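PDB 2B0V: NUDIX hydrolase from Nitrosomonas europaea, which probably hydrolyses phosphoanhydride bonds of nucleoside di- and triphosphates and perhaps thiamine diphosphate, with magnesium as cofactor. Local coordinates for residues A[112-115]-A[116-120]. Sequence-based numbering, arbitrary orientation.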
loop_
_atom_site.group_PDB
_atom_site.type_symbol
_atom_site.label_atom_id
_atom_site.label_comp_id
_atom_site.label_asym_id
_atom_site.label_seq_id
_atom_site.Cartn_x
_atom_site.Cartn_y
_atom_site.Cartn_z
ATOM N N PHE A 112 -8.564 -1.294 -10.382
ATOM C CA PHE A 112 -9.768 -0.450 -10.308
ATOM C C PHE A 112 -9.524 0.927 -10.927
ATOM O O PHE A 112 -8.493 1.548 -10.679
ATOM C CB PHE A 112 -10.169 -0.229 -8.838
ATOM C CG PHE A 112 -10.544 -1.460 -8.104
ATOM C CD1 PHE A 112 -11.906 -1.769 -7.896
ATOM C CD2 PHE A 112 -9.550 -2.317 -7.560
ATOM C CE1 PHE A 112 -12.243 -2.907 -7.149
ATOM C CE2 PHE A 112 -9.898 -3.437 -6.827
ATOM C CZ PHE A 112 -11.244 -3.746 -6.636
ATOM N N SER A 113 -10.509 1.436 -11.657
ATOM C CA SER A 113 -10.453 2.802 -12.190
ATOM C C SER A 113 -10.772 3.819 -11.087
ATOM O O SER A 113 -11.368 3.471 -10.062
ATOM C CB SER A 113 -11.510 2.947 -13.291
ATOM O OG SER A 113 -12.806 2.838 -12.711
ATOM N N ILE A 114 -10.422 5.089 -11.304
ATOM C CA ILE A 114 -10.718 6.100 -10.289
ATOM C C ILE A 114 -12.227 6.146 -9.971
ATOM O O ILE A 114 -12.620 6.315 -8.806
ATOM C CB ILE A 114 -10.181 7.497 -10.688
ATOM C CG1 ILE A 114 -10.229 8.434 -9.484
ATOM C CG2 ILE A 114 -10.935 8.081 -11.893
ATOM C CD1 ILE A 114 -9.404 7.958 -8.343
ATOM N N ASP A 115 -13.076 6.004 -10.994
ATOM C CA ASP A 115 -14.523 6.063 -10.750
ATOM C C ASP A 115 -14.958 4.967 -9.782
ATOM O O ASP A 115 -15.755 5.218 -8.869
ATOM C CB ASP A 115 -15.326 5.993 -12.056
ATOM C CG ASP A 115 -15.342 7.324 -12.780
ATOM O OD1 ASP A 115 -14.539 8.215 -12.405
ATOM O OD2 ASP A 115 -16.150 7.497 -13.712
ATOM N N GLU A 116 -14.427 3.761 -9.990
ATOM C CA GLU A 116 -14.788 2.620 -9.161
ATOM C C GLU A 116 -14.301 2.819 -7.730
ATOM O O GLU A 116 -15.007 2.500 -6.751
ATOM C CB GLU A 116 -14.204 1.323 -9.743
ATOM C CG GLU A 116 -14.841 0.914 -11.118
ATOM C CD GLU A 116 -14.055 -0.166 -11.959
ATOM O OE1 GLU A 116 -12.825 -0.421 -11.831
ATOM O OE2 GLU A 116 -14.706 -0.801 -12.826
ATOM N N ILE A 117 -13.073 3.328 -7.611
ATOM C CA ILE A 117 -12.503 3.572 -6.284
ATOM C C ILE A 117 -13.346 4.608 -5.542
ATOM O O ILE A 117 -13.738 4.406 -4.378
ATOM C CB ILE A 117 -11.027 4.035 -6.411
ATOM C CG1 ILE A 117 -10.179 2.903 -7.005
ATOM C CG2 ILE A 117 -10.435 4.417 -5.053
ATOM C CD1 ILE A 117 -8.805 3.386 -7.540
ATOM N N ARG A 118 -13.687 5.712 -6.215
ATOM C CA ARG A 118 -14.507 6.749 -5.569
ATOM C C ARG A 118 -15.863 6.211 -5.142
ATOM O O ARG A 118 -16.323 6.529 -4.052
ATOM C CB ARG A 118 -14.672 7.997 -6.446
ATOM C CG ARG A 118 -13.413 8.766 -6.696
ATOM C CD ARG A 118 -13.699 9.998 -7.569
ATOM N NE ARG A 118 -12.481 10.722 -7.923
ATOM C CZ ARG A 118 -12.215 11.248 -9.122
ATOM N NH1 ARG A 118 -13.075 11.148 -10.138
ATOM N NH2 ARG A 118 -11.064 11.884 -9.308
ATOM N N ALA A 119 -16.470 5.325 -5.951
ATOM C CA ALA A 119 -17.815 4.827 -5.645
ATOM C C ALA A 119 -17.784 3.833 -4.483
ATOM O O ALA A 119 -18.810 3.501 -3.905
ATOM C CB ALA A 119 -18.434 4.198 -6.894
ATOM N N LYS A 120 -16.583 3.373 -4.143
ATOM C CA LYS A 120 -16.408 2.401 -3.069
ATOM C C LYS A 120 -15.860 3.054 -1.798
ATOM O O LYS A 120 -15.374 2.363 -0.910
ATOM C CB LYS A 120 -15.513 1.260 -3.548
ATOM C CG LYS A 120 -16.317 0.204 -4.275
ATOM C CD LYS A 120 -15.427 -0.971 -4.623
ATOM C CE LYS A 120 -16.261 -2.185 -4.887
ATOM N NZ LYS A 120 -17.174 -1.957 -6.016
HETATM O O HOH W 1 -15.983 9.729 -10.024
#
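S113 and E116 grip each other reciprocally where strand 106-113 runs into helix 114-119. With chi1 at 66°, OG of S113 sits between its own backbone N and carbonyl carbon and turns to the first turn of the helix, where it accepts from E116 N at 3.3 Å. In return the E116 side chain, its CG beside the backbone N, runs extended beyond CG past S113 OG, and its OE1 accepts from S113 N at 3.0 Å in a nearly straight bond (167°) that reaches the anti side of the carboxylate, tilted out of its plane. This pairing is a capping box, with S113 as N-cap, at the N-terminus of the short helix that follows strand 106-113, a partner of strand 20-26 in the mixed sheet of the Nudix fold. Replacing the serine by alanine takes away OG and would probably leave E116 N without its capping acceptor. One turn on, the R118 guanidinium lies with one face over I114, whose CG1 stands 3.5 Å from CZ. D115 OD1 forms only a long salt bridge, 4.0 Å from R118 NH1, the two flat groups being turned 40° apart; a water joins the same atoms. F112 CB packs against I117 CG1 at 3.6 Å, and I114 and I117 both meet I133 of helix 128-137.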